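Local coordinates for protein lipase aflb (Neosartorya fumigata, PDB 6IDY) that probably hydrolyses the ester bonds of lipids, as a lipase of the alpha/beta-hydrolase type that carries a bound calcium ion, at residues 200-205 / 280-285; 290-295 / 430-435; 273-278 / 286-291. One frame throughout, in Å; residues are numbered along the deposited sequence.

Contact 1 of 3, residues 200-205 / 280-285; sequences ASLNDV and ACTPSL
Three hydrogen bonds hold the loop 200-205 against the start of helix 283-287, and all of them end on backbone carbonyls of the loop. Leu202 O takes two: Thr282 OG1 reaches it at 2.8 Å on an in-plane lone pair, while Ser284 N comes in from above the carbonyl plane at 3.2 Å, with an almost straight N-H...O angle of 171°. The third runs from Ser284 OG to a lone pair of Ser201 O at 2.8 Å; chi1 of 79° sets this hydroxyl in the crowded position between N and C. Ser201 O also accepts from Gln234 NE2.

Apolar contacts fill in around this polar core. Leu202 CD2 meets Leu285 CD2 tip to tip at 4.0 Å and lies 3.5 Å from Thr282 OG1. Val205 CG2 sits 3.7 Å from Ser284 CB, and the ring of Pro283 packs on the backbone, its CB 3.5 Å from Asp204 N.

Asp204 OD1 accepts from Gln287 NE2, later in helix 283-287, and from Gln206 N, so capping helix 205-223. Thr282 holds the N-cap position of helix 283-287, and the two N-terminal ends meet here beside the loop that follows strand 190-195 of an alpha/beta-hydrolase sheet.

Contact 2 of 3, residues 290-295 / 430-435; sequences WNTEFI and FGEPAI
Glu432 is the side chain to follow. Its CB, which starts out toward helix 293-299, rests against the side chain of Gln287 of helix 283-287, and CG takes the crowded position between N and C. Beyond CG the chain is extended (chi2 175°), so that the carboxylate arrives end-on at the first turn of helix 293-299. There CD lies 3.7 Å from Thr292 CB, and the two oxygens part company. OE2 takes Glu293 N at 2.8 Å, with an N-H...O angle of 162°; OE1 takes Phe294 N at 3.0 Å, more bent at 149°. Both use the syn lone pair, so the carboxylate straddles two successive backbone N-H groups in a two-pronged grip that would fix its rotation.

This is an anion at a helix N terminus, where the N-H groups lack carbonyl partners from a preceding turn, and the helix end probably helps to stabilise the negative charge. Thr292 is the N-cap: its OG1 accepts weakly from Ile295 N at 3.3 Å and is also hydrogen-bonded to Gln287 O.

Beside the carboxylate, Ile435 brings CD1 to 3.7 Å from Phe294 N and 4.1 Å from Glu293 CB. Glu293 bends its own chain away at chi2, and its carboxylate pairs with Arg296. The Phe294 ring turns the other way and stacks with Trp241.

Contact 3 of 3, residues 273-278 / 286-291; sequences CPWLAA and WQQGWN
Torsions at two residues set up the meeting of Cys273 and Trp286. In Trp286, chi1 of -82° leaves CG anti to the carbonyl carbon; although its CB starts out away from the loop 273-278, the indole swings back to it. In Cys273 the backbone itself sets CB over the ring, while chi1 of 69° lodges SG between N and C.

The result is a CH-pi contact of nearly ideal aim: Cys273 CB stands 3.5 Å from the centroid of the six-membered ring, 4° off its normal. SG, in a disulfide with Cys281, follows obliquely at 4.9 Å from the same centroid as a sulfur-aromatic contact. The backbone lies close too, with Cys273 N 3.3 Å from Trp286 CH2. That nitrogen donates to Ala278 O at 3.0 Å, and Ala278 O in turn approaches Trp286 CZ2 at 3.6 Å. The loop also kinks at Trp275: its positive phi and the weak hydrogen bond from Leu276 N to Pro274 O that spans it fit a gamma turn.

Farther along, Pro274 lays CG against the backbone beyond Trp286, 3.8 Å from Gln288 O. The amide of Gln288 is hydrogen-bonded to Asp262 and Thr169, while Trp286 NE1 donates to Thr429 O. The loop, which follows strand 253-259, lies against the last part of helix 283-287 and the chain leaving it, with Trp275 and Leu276 reaching on to helix 414-424.

Overall arrangement
From the N terminus, the chain leaves strand 190-195 and enters contact 1 at 200-205; that contact closes across 74 intervening residues, which include strands 227-232 and 253-259. Contact 3 opens at 273-278, before that closure, and ends at 286-291, so contacts 1 and 3 cross. Both use helix 283-287, and the Cys273-Cys281 disulfide joins them. Contact 2 starts where contact 3 finishes, sharing Trp290 and Asn291, and follows contact 1 in series; its 134-residue loop brings the tail after helix 414-424 back to helix 293-299. Phe294 against Val205 and Pro433 against Pro283 join contacts 1 and 2, so the tail, both short helices and the start of helix 205-223 cluster together.

Contact 1 of 3, residues 200-205 / 280-285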
ATOM      1  N   ALA A 200      -2.504  -8.859   7.648  1.00 23.02           N
ATOM      2  CA  ALA A 200      -2.298  -7.504   7.132  1.00 22.35           C
ATOM      3  C   ALA A 200      -0.895  -7.286   6.548  1.00 24.86           C
ATOM      4  O   ALA A 200      -0.191  -6.356   6.949  1.00 23.62           O
ATOM      5  CB  ALA A 200      -2.613  -6.472   8.222  1.00 23.20           C
ATOM      6  N   SER A 201      -0.472  -8.186   5.629  1.00 20.93           N
ATOM      7  CA  SER A 201       0.828  -8.123   4.937  1.00 20.16           C
ATOM      8  C   SER A 201       2.062  -8.146   5.872  1.00 23.23           C
ATOM      9  O   SER A 201       3.141  -7.727   5.455  1.00 22.63           O
ATOM     10  CB  SER A 201       0.886  -6.908   4.006  1.00 22.47           C
ATOM     11  OG  SER A 201      -0.249  -6.843   3.159  1.00 27.15           O
ATOM     12  N   LEU A 202       1.911  -8.631   7.116  1.00 19.43           N
ATOM     13  CA  LEU A 202       3.029  -8.695   8.071  1.00 19.17           C
ATOM     14  C   LEU A 202       3.777 -10.024   8.021  1.00 23.11           C
ATOM     15  O   LEU A 202       4.923 -10.084   8.459  1.00 22.56           O
ATOM     16  CB  LEU A 202       2.612  -8.339   9.500  1.00 19.33           C
ATOM     17  CG  LEU A 202       2.261  -6.866   9.741  1.00 23.32           C
ATOM     18  CD1 LEU A 202       1.603  -6.694  11.073  1.00 23.16           C
ATOM     19  CD2 LEU A 202       3.499  -5.962   9.631  1.00 23.80           C
ATOM     20  N   ASN A 203       3.169 -11.065   7.420  1.00 19.81           N
ATOM     21  CA  ASN A 203       3.846 -12.344   7.212  1.00 20.22           C
ATOM     22  C   ASN A 203       4.804 -12.195   6.023  1.00 21.93           C
ATOM     23  O   ASN A 203       4.841 -11.146   5.367  1.00 19.95           O
ATOM     24  CB  ASN A 203       2.842 -13.469   6.881  1.00 26.93           C
ATOM     25  CG  ASN A 203       1.957 -13.959   7.992  1.00 67.89           C
ATOM     26  OD1 ASN A 203       2.114 -13.629   9.170  1.00 65.40           O
ATOM     27  ND2 ASN A 203       1.000 -14.788   7.624  1.00 66.29           N
ATOM     28  N   ASP A 204       5.557 -13.260   5.750  1.00 18.47           N
ATOM     29  CA  ASP A 204       6.508 -13.413   4.659  1.00 18.71           C
ATOM     30  C   ASP A 204       5.947 -12.827   3.340  1.00 23.58           C
ATOM     31  O   ASP A 204       4.875 -13.235   2.887  1.00 22.84           O
ATOM     32  CB  ASP A 204       6.814 -14.917   4.515  1.00 20.68           C
ATOM     33  CG  ASP A 204       7.881 -15.318   3.520  1.00 24.31           C
ATOM     34  OD1 ASP A 204       8.362 -14.440   2.769  1.00 22.28           O
ATOM     35  OD2 ASP A 204       8.233 -16.510   3.490  1.00 30.17           O
ATOM     36  N   VAL A 205       6.665 -11.841   2.758  1.00 20.70           N
ATOM     37  CA  VAL A 205       6.305 -11.171   1.493  1.00 19.76           C
ATOM     38  C   VAL A 205       6.123 -12.208   0.360  1.00 22.98           C
ATOM     39  O   VAL A 205       5.240 -12.035  -0.479  1.00 22.74           O
ATOM     40  CB  VAL A 205       7.305 -10.035   1.104  1.00 23.09           C
ATOM     41  CG1 VAL A 205       6.910  -9.363  -0.213  1.00 22.19           C
ATOM     42  CG2 VAL A 205       7.409  -8.985   2.208  1.00 23.03           C
ATOM     43  N   ALA A 280      13.004  -7.257  17.457  1.00 23.23           N
ATOM     44  CA  ALA A 280      11.970  -8.280  17.239  1.00 23.14           C
ATOM     45  C   ALA A 280      10.801  -7.629  16.495  1.00 25.67           C
ATOM     46  O   ALA A 280      10.127  -6.734  17.014  1.00 23.83           O
ATOM     47  CB  ALA A 280      11.518  -8.882  18.567  1.00 24.63           C
ATOM     48  N   CYS A 281      10.626  -8.029  15.235  1.00 22.34           N
ATOM     49  CA  CYS A 281       9.642  -7.440  14.331  1.00 20.96           C
ATOM     50  C   CYS A 281       8.805  -8.506  13.647  1.00 23.85           C
ATOM     51  O   CYS A 281       8.435  -9.472  14.291  1.00 24.04           O
ATOM     52  CB  CYS A 281      10.356  -6.535  13.330  1.00 20.29           C
ATOM     53  SG  CYS A 281      11.531  -5.394  14.101  1.00 24.41           S
ATOM     54  N   THR A 282       8.461  -8.323  12.367  1.00 20.21           N
ATOM     55  CA  THR A 282       7.673  -9.313  11.639  1.00 19.31           C
ATOM     56  C   THR A 282       8.472  -9.735  10.404  1.00 24.07           C
ATOM     57  O   THR A 282       9.395  -8.999  10.027  1.00 23.40           O
ATOM     58  CB  THR A 282       6.242  -8.797  11.311  1.00 21.44           C
ATOM     59  OG1 THR A 282       6.226  -8.165  10.033  1.00 19.13           O
ATOM     60  CG2 THR A 282       5.653  -7.877  12.383  1.00 21.39           C
ATOM     61  N   PRO A 283       8.145 -10.885   9.747  1.00 20.61           N
ATOM     62  CA  PRO A 283       8.893 -11.276   8.539  1.00 19.57           C
ATOM     63  C   PRO A 283       8.945 -10.196   7.461  1.00 22.35           C
ATOM     64  O   PRO A 283      10.032  -9.921   6.968  1.00 21.14           O
ATOM     65  CB  PRO A 283       8.142 -12.520   8.043  1.00 20.96           C
ATOM     66  CG  PRO A 283       7.526 -13.093   9.257  1.00 26.05           C
ATOM     67  CD  PRO A 283       7.115 -11.896  10.078  1.00 21.99           C
ATOM     68  N   SER A 284       7.793  -9.565   7.119  1.00 18.81           N
ATOM     69  CA  SER A 284       7.744  -8.537   6.074  1.00 18.02           C
ATOM     70  C   SER A 284       8.507  -7.270   6.437  1.00 23.16           C
ATOM     71  O   SER A 284       9.036  -6.628   5.533  1.00 23.06           O
ATOM     72  CB  SER A 284       6.313  -8.220   5.659  1.00 20.31           C
ATOM     73  OG  SER A 284       5.665  -7.360   6.578  1.00 26.10           O
ATOM     74  N   LEU A 285       8.587  -6.918   7.743  1.00 19.53           N
ATOM     75  CA  LEU A 285       9.357  -5.743   8.170  1.00 19.15           C
ATOM     76  C   LEU A 285      10.840  -5.996   7.912  1.00 23.62           C
ATOM     77  O   LEU A 285      11.488  -5.174   7.265  1.00 21.72           O
ATOM     78  CB  LEU A 285       9.111  -5.360   9.648  1.00 18.96           C
ATOM     79  CG  LEU A 285       7.667  -5.003  10.075  1.00 23.20           C
ATOM     80  CD1 LEU A 285       7.647  -4.346  11.446  1.00 22.72           C
ATOM     81  CD2 LEU A 285       6.976  -4.078   9.064  1.00 25.24           C
TER

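Contact 2 of 3, residues 290-295 / 430-435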
ATOM      1  N   TRP A 290      16.958  -2.761   2.941  1.00 20.65           N
ATOM      2  CA  TRP A 290      17.670  -2.517   1.680  1.00 20.92           C
ATOM      3  C   TRP A 290      18.512  -3.682   1.175  1.00 24.79           C
ATOM      4  O   TRP A 290      18.486  -3.969  -0.020  1.00 23.93           O
ATOM      5  CB  TRP A 290      18.569  -1.272   1.807  1.00 19.28           C
ATOM      6  CG  TRP A 290      19.077  -0.746   0.496  1.00 19.37           C
ATOM      7  CD1 TRP A 290      20.248  -1.072  -0.123  1.00 22.16           C
ATOM      8  CD2 TRP A 290      18.414   0.193  -0.364  1.00 18.44           C
ATOM      9  NE1 TRP A 290      20.371  -0.374  -1.302  1.00 21.47           N
ATOM     10  CE2 TRP A 290      19.254   0.404  -1.481  1.00 22.06           C
ATOM     11  CE3 TRP A 290      17.206   0.906  -0.283  1.00 19.12           C
ATOM     12  CZ2 TRP A 290      18.916   1.281  -2.519  1.00 21.00           C
ATOM     13  CZ3 TRP A 290      16.872   1.776  -1.313  1.00 20.26           C
ATOM     14  CH2 TRP A 290      17.728   1.969  -2.407  1.00 20.86           C
ATOM     15  N   ASN A 291      19.287  -4.311   2.065  1.00 23.30           N
ATOM     16  CA  ASN A 291      20.239  -5.358   1.698  1.00 24.26           C
ATOM     17  C   ASN A 291      19.818  -6.785   2.054  1.00 26.54           C
ATOM     18  O   ASN A 291      20.674  -7.677   2.124  1.00 26.37           O
ATOM     19  CB  ASN A 291      21.615  -5.035   2.291  1.00 29.28           C
ATOM     20  CG  ASN A 291      22.473  -4.302   1.294  1.00 69.52           C
ATOM     21  OD1 ASN A 291      23.161  -4.909   0.460  1.00 68.78           O
ATOM     22  ND2 ASN A 291      22.419  -2.980   1.328  1.00 60.22           N
ATOM     23  N   THR A 292      18.515  -7.025   2.203  1.00 21.10           N
ATOM     24  CA  THR A 292      18.044  -8.358   2.561  1.00 20.72           C
ATOM     25  C   THR A 292      18.180  -9.354   1.430  1.00 23.76           C
ATOM     26  O   THR A 292      18.294  -8.966   0.265  1.00 21.51           O
ATOM     27  CB  THR A 292      16.611  -8.313   3.077  1.00 21.50           C
ATOM     28  OG1 THR A 292      15.755  -7.819   2.041  1.00 19.45           O
ATOM     29  CG2 THR A 292      16.485  -7.493   4.356  1.00 15.20           C
ATOM     30  N   GLU A 293      18.158 -10.651   1.783  1.00 21.97           N
ATOM     31  CA  GLU A 293      18.175 -11.741   0.820  1.00 22.36           C
ATOM     32  C   GLU A 293      16.893 -11.682  -0.003  1.00 24.56           C
ATOM     33  O   GLU A 293      16.945 -11.944  -1.197  1.00 23.71           O
ATOM     34  CB  GLU A 293      18.315 -13.101   1.519  1.00 24.48           C
ATOM     35  CG  GLU A 293      19.764 -13.484   1.778  1.00 38.42           C
ATOM     36  CD  GLU A 293      20.613 -13.667   0.531  1.00 65.07           C
ATOM     37  OE1 GLU A 293      20.228 -14.475  -0.346  1.00 63.98           O
ATOM     38  OE2 GLU A 293      21.664 -12.995   0.430  1.00 60.35           O
ATOM     39  N   PHE A 294      15.760 -11.270   0.617  1.00 20.15           N
ATOM     40  CA  PHE A 294      14.484 -11.121  -0.082  1.00 18.44           C
ATOM     41  C   PHE A 294      14.598 -10.147  -1.265  1.00 22.18           C
ATOM     42  O   PHE A 294      14.253 -10.511  -2.384  1.00 21.92           O
ATOM     43  CB  PHE A 294      13.346 -10.686   0.868  1.00 19.14           C
ATOM     44  CG  PHE A 294      12.084 -10.399   0.086  1.00 19.57           C
ATOM     45  CD1 PHE A 294      11.297 -11.441  -0.399  1.00 21.47           C
ATOM     46  CD2 PHE A 294      11.761  -9.098  -0.290  1.00 20.41           C
ATOM     47  CE1 PHE A 294      10.186 -11.181  -1.197  1.00 22.08           C
ATOM     48  CE2 PHE A 294      10.658  -8.842  -1.106  1.00 22.38           C
ATOM     49  CZ  PHE A 294       9.896  -9.886  -1.575  1.00 21.03           C
ATOM     50  N   ILE A 295      15.041  -8.906  -0.994  1.00 19.30           N
ATOM     51  CA  ILE A 295      15.200  -7.835  -1.979  1.00 18.07           C
ATOM     52  C   ILE A 295      16.192  -8.240  -3.075  1.00 22.18           C
ATOM     53  O   ILE A 295      15.876  -8.094  -4.253  1.00 22.22           O
ATOM     54  CB  ILE A 295      15.554  -6.483  -1.276  1.00 20.26           C
ATOM     55  CG1 ILE A 295      14.368  -5.960  -0.409  1.00 20.01           C
ATOM     56  CG2 ILE A 295      16.054  -5.408  -2.261  1.00 19.64           C
ATOM     57  CD1 ILE A 295      13.043  -5.663  -1.131  1.00 17.51           C
ATOM     58  N   PHE A 430      13.485 -12.005  14.735  1.00 19.97           N
ATOM     59  CA  PHE A 430      14.718 -11.217  14.762  1.00 20.06           C
ATOM     60  C   PHE A 430      15.398 -11.098  13.393  1.00 26.16           C
ATOM     61  O   PHE A 430      16.348 -10.333  13.255  1.00 27.16           O
ATOM     62  CB  PHE A 430      15.690 -11.814  15.788  1.00 21.53           C
ATOM     63  CG  PHE A 430      15.390 -11.402  17.204  1.00 22.74           C
ATOM     64  CD1 PHE A 430      14.327 -11.971  17.904  1.00 25.49           C
ATOM     65  CD2 PHE A 430      16.181 -10.463  17.852  1.00 23.81           C
ATOM     66  CE1 PHE A 430      14.055 -11.593  19.222  1.00 25.90           C
ATOM     67  CE2 PHE A 430      15.909 -10.089  19.171  1.00 26.70           C
ATOM     68  CZ  PHE A 430      14.856 -10.661  19.847  1.00 24.89           C
ATOM     69  N   GLY A 431      14.930 -11.861  12.412  1.00 23.14           N
ATOM     70  CA  GLY A 431      15.491 -11.849  11.067  1.00 22.13           C
ATOM     71  C   GLY A 431      14.501 -12.291  10.019  1.00 26.19           C
ATOM     72  O   GLY A 431      13.441 -12.821  10.350  1.00 27.41           O
ATOM     73  N   GLU A 432      14.840 -12.070   8.744  1.00 21.54           N
ATOM     74  CA  GLU A 432      14.000 -12.437   7.605  1.00 20.36           C
ATOM     75  C   GLU A 432      13.885 -13.970   7.425  1.00 25.37           C
ATOM     76  O   GLU A 432      14.830 -14.689   7.777  1.00 25.75           O
ATOM     77  CB  GLU A 432      14.525 -11.765   6.323  1.00 20.60           C
ATOM     78  CG  GLU A 432      15.869 -12.293   5.835  1.00 24.66           C
ATOM     79  CD  GLU A 432      16.338 -11.721   4.515  1.00 34.55           C
ATOM     80  OE1 GLU A 432      15.529 -11.684   3.559  1.00 23.52           O
ATOM     81  OE2 GLU A 432      17.517 -11.311   4.438  1.00 24.93           O
ATOM     82  N   PRO A 433      12.775 -14.499   6.851  1.00 21.36           N
ATOM     83  CA  PRO A 433      12.693 -15.958   6.655  1.00 21.43           C
ATOM     84  C   PRO A 433      13.566 -16.468   5.496  1.00 25.90           C
ATOM     85  O   PRO A 433      14.166 -15.676   4.756  1.00 24.94           O
ATOM     86  CB  PRO A 433      11.201 -16.195   6.388  1.00 22.61           C
ATOM     87  CG  PRO A 433      10.713 -14.934   5.812  1.00 25.78           C
ATOM     88  CD  PRO A 433      11.545 -13.820   6.384  1.00 21.63           C
ATOM     89  N   ALA A 434      13.637 -17.801   5.339  1.00 23.19           N
ATOM     90  CA  ALA A 434      14.383 -18.436   4.253  1.00 23.21           C
ATOM     91  C   ALA A 434      13.717 -18.124   2.899  1.00 26.75           C
ATOM     92  O   ALA A 434      12.500 -17.900   2.826  1.00 25.87           O
ATOM     93  CB  ALA A 434      14.434 -19.946   4.474  1.00 24.30           C
ATOM     94  N   ILE A 435      14.518 -18.103   1.837  1.00 24.23           N
ATOM     95  CA  ILE A 435      14.034 -17.874   0.475  1.00 23.46           C
ATOM     96  C   ILE A 435      13.331 -19.139  -0.028  1.00 27.76           C
ATOM     97  O   ILE A 435      13.857 -20.241   0.135  1.00 27.68           O
ATOM     98  CB  ILE A 435      15.197 -17.409  -0.463  1.00 26.01           C
ATOM     99  CG1 ILE A 435      15.837 -16.073   0.018  1.00 25.28           C
ATOM    100  CG2 ILE A 435      14.774 -17.343  -1.948  1.00 25.82           C
ATOM    101  CD1 ILE A 435      14.892 -14.864   0.156  1.00 29.58           C
TER

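Contact 3 of 3, residues 273-278 / 286-291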
ATOM      1  N   CYS A 273      14.694  -3.021  12.447  1.00 19.63           N
ATOM      2  CA  CYS A 273      13.829  -3.241  11.296  1.00 19.87           C
ATOM      3  C   CYS A 273      13.141  -1.977  10.773  1.00 23.29           C
ATOM      4  O   CYS A 273      12.789  -1.110  11.570  1.00 21.80           O
ATOM      5  CB  CYS A 273      12.797  -4.320  11.617  1.00 19.84           C
ATOM      6  SG  CYS A 273      11.558  -3.810  12.837  1.00 23.58           S
ATOM      7  N   PRO A 274      12.788  -1.934   9.465  1.00 20.45           N
ATOM      8  CA  PRO A 274      11.933  -0.838   8.965  1.00 20.68           C
ATOM      9  C   PRO A 274      10.602  -0.800   9.738  1.00 24.98           C
ATOM     10  O   PRO A 274      10.204  -1.814  10.330  1.00 23.81           O
ATOM     11  CB  PRO A 274      11.669  -1.252   7.519  1.00 21.83           C
ATOM     12  CG  PRO A 274      12.844  -2.107   7.152  1.00 25.90           C
ATOM     13  CD  PRO A 274      13.109  -2.889   8.387  1.00 21.87           C
ATOM     14  N   TRP A 275       9.924   0.368   9.741  1.00 22.87           N
ATOM     15  CA  TRP A 275       8.661   0.622  10.454  1.00 23.55           C
ATOM     16  C   TRP A 275       8.854   0.656  11.974  1.00 26.62           C
ATOM     17  O   TRP A 275       8.994   1.735  12.539  1.00 26.59           O
ATOM     18  CB  TRP A 275       7.538  -0.374  10.068  1.00 23.04           C
ATOM     19  CG  TRP A 275       7.108  -0.301   8.635  1.00 24.60           C
ATOM     20  CD1 TRP A 275       7.769  -0.796   7.549  1.00 27.17           C
ATOM     21  CD2 TRP A 275       5.886   0.262   8.142  1.00 24.93           C
ATOM     22  NE1 TRP A 275       7.039  -0.564   6.407  1.00 27.09           N
ATOM     23  CE2 TRP A 275       5.871   0.074   6.744  1.00 28.66           C
ATOM     24  CE3 TRP A 275       4.795   0.903   8.749  1.00 27.11           C
ATOM     25  CZ2 TRP A 275       4.833   0.553   5.936  1.00 28.38           C
ATOM     26  CZ3 TRP A 275       3.750   1.346   7.951  1.00 29.19           C
ATOM     27  CH2 TRP A 275       3.766   1.152   6.564  1.00 29.28           C
ATOM     28  N   LEU A 276       8.866  -0.525  12.629  1.00 22.30           N
ATOM     29  CA  LEU A 276       8.946  -0.685  14.084  1.00 21.02           C
ATOM     30  C   LEU A 276      10.262  -0.205  14.707  1.00 25.37           C
ATOM     31  O   LEU A 276      10.252   0.231  15.858  1.00 26.14           O
ATOM     32  CB  LEU A 276       8.645  -2.147  14.483  1.00 20.41           C
ATOM     33  CG  LEU A 276       8.423  -2.443  15.983  1.00 23.72           C
ATOM     34  CD1 LEU A 276       7.265  -1.626  16.558  1.00 23.30           C
ATOM     35  CD2 LEU A 276       8.201  -3.920  16.220  1.00 23.96           C
ATOM     36  N   ALA A 277      11.383  -0.263  13.963  1.00 21.93           N
ATOM     37  CA  ALA A 277      12.702   0.176  14.447  1.00 22.43           C
ATOM     38  C   ALA A 277      13.116  -0.564  15.735  1.00 25.64           C
ATOM     39  O   ALA A 277      13.661   0.025  16.666  1.00 24.87           O
ATOM     40  CB  ALA A 277      12.747   1.697  14.626  1.00 23.25           C
ATOM     41  N   ALA A 278      12.871  -1.877  15.755  1.00 22.71           N
ATOM     42  CA  ALA A 278      13.180  -2.744  16.889  1.00 23.23           C
ATOM     43  C   ALA A 278      14.010  -3.962  16.443  1.00 25.06           C
ATOM     44  O   ALA A 278      14.308  -4.111  15.253  1.00 22.49           O
ATOM     45  CB  ALA A 278      11.879  -3.197  17.544  1.00 24.19           C
ATOM     46  N   TRP A 286      11.354  -7.169   8.353  1.00 20.93           N
ATOM     47  CA  TRP A 286      12.745  -7.542   8.144  1.00 20.89           C
ATOM     48  C   TRP A 286      13.109  -7.688   6.672  1.00 24.67           C
ATOM     49  O   TRP A 286      14.179  -7.225   6.277  1.00 25.32           O
ATOM     50  CB  TRP A 286      13.132  -8.790   8.952  1.00 20.34           C
ATOM     51  CG  TRP A 286      13.470  -8.481  10.382  1.00 21.89           C
ATOM     52  CD1 TRP A 286      12.863  -8.983  11.493  1.00 25.06           C
ATOM     53  CD2 TRP A 286      14.459  -7.546  10.851  1.00 22.31           C
ATOM     54  NE1 TRP A 286      13.428  -8.442  12.626  1.00 25.55           N
ATOM     55  CE2 TRP A 286      14.415  -7.564  12.261  1.00 26.69           C
ATOM     56  CE3 TRP A 286      15.395  -6.709  10.212  1.00 23.64           C
ATOM     57  CZ2 TRP A 286      15.257  -6.773  13.045  1.00 26.53           C
ATOM     58  CZ3 TRP A 286      16.244  -5.941  10.991  1.00 25.62           C
ATOM     59  CH2 TRP A 286      16.174  -5.979  12.390  1.00 26.76           C
ATOM     60  N   GLN A 287      12.207  -8.264   5.852  1.00 19.76           N
ATOM     61  CA  GLN A 287      12.433  -8.449   4.405  1.00 19.58           C
ATOM     62  C   GLN A 287      12.513  -7.140   3.629  1.00 22.06           C
ATOM     63  O   GLN A 287      13.104  -7.108   2.554  1.00 21.34           O
ATOM     64  CB  GLN A 287      11.337  -9.328   3.786  1.00 20.31           C
ATOM     65  CG  GLN A 287      11.467 -10.789   4.179  1.00 21.68           C
ATOM     66  CD  GLN A 287      10.256 -11.583   3.772  1.00 26.59           C
ATOM     67  OE1 GLN A 287       9.107 -11.218   4.050  1.00 20.41           O
ATOM     68  NE2 GLN A 287      10.498 -12.704   3.121  1.00 17.93           N
ATOM     69  N   GLN A 288      11.924  -6.064   4.167  1.00 18.12           N
ATOM     70  CA  GLN A 288      11.906  -4.770   3.493  1.00 17.97           C
ATOM     71  C   GLN A 288      13.155  -3.919   3.766  1.00 22.27           C
ATOM     72  O   GLN A 288      13.196  -2.746   3.392  1.00 22.41           O
ATOM     73  CB  GLN A 288      10.604  -4.017   3.784  1.00 19.04           C
ATOM     74  CG  GLN A 288       9.447  -4.658   3.017  1.00 16.87           C
ATOM     75  CD  GLN A 288       8.127  -4.064   3.380  1.00 24.99           C
ATOM     76  OE1 GLN A 288       7.484  -4.448   4.363  1.00 23.93           O
ATOM     77  NE2 GLN A 288       7.696  -3.110   2.591  1.00 14.82           N
ATOM     78  N   GLY A 289      14.181  -4.528   4.351  1.00 18.57           N
ATOM     79  CA  GLY A 289      15.472  -3.875   4.523  1.00 19.04           C
ATOM     80  C   GLY A 289      16.156  -3.802   3.167  1.00 23.13           C
ATOM     81  O   GLY A 289      15.941  -4.673   2.322  1.00 22.27           O
ATOM     82  N   TRP A 290      16.958  -2.761   2.941  1.00 20.65           N
ATOM     83  CA  TRP A 290      17.670  -2.517   1.680  1.00 20.92           C
ATOM     84  C   TRP A 290      18.512  -3.682   1.175  1.00 24.79           C
ATOM     85  O   TRP A 290      18.486  -3.969  -0.020  1.00 23.93           O
ATOM     86  CB  TRP A 290      18.569  -1.272   1.807  1.00 19.28           C
ATOM     87  CG  TRP A 290      19.077  -0.746   0.496  1.00 19.37           C
ATOM     88  CD1 TRP A 290      20.248  -1.072  -0.123  1.00 22.16           C
ATOM     89  CD2 TRP A 290      18.414   0.193  -0.364  1.00 18.44           C
ATOM     90  NE1 TRP A 290      20.371  -0.374  -1.302  1.00 21.47           N
ATOM     91  CE2 TRP A 290      19.254   0.404  -1.481  1.00 22.06           C
ATOM     92  CE3 TRP A 290      17.206   0.906  -0.283  1.00 19.12           C
ATOM     93  CZ2 TRP A 290      18.916   1.281  -2.519  1.00 21.00           C
ATOM     94  CZ3 TRP A 290      16.872   1.776  -1.313  1.00 20.26           C
ATOM     95  CH2 TRP A 290      17.728   1.969  -2.407  1.00 20.86           C
ATOM     96  N   ASN A 291      19.287  -4.311   2.065  1.00 23.30           N
ATOM     97  CA  ASN A 291      20.239  -5.358   1.698  1.00 24.26           C
ATOM     98  C   ASN A 291      19.818  -6.785   2.054  1.00 26.54           C
ATOM     99  O   ASN A 291      20.674  -7.677   2.124  1.00 26.37           O
ATOM    100  CB  ASN A 291      21.615  -5.035   2.291  1.00 29.28           C
ATOM    101  CG  ASN A 291      22.473  -4.302   1.294  1.00 69.52           C
ATOM    102  OD1 ASN A 291      23.161  -4.909   0.460  1.00 68.78           O
ATOM    103  ND2 ASN A 291      22.419  -2.980   1.328  1.00 60.22           N
TER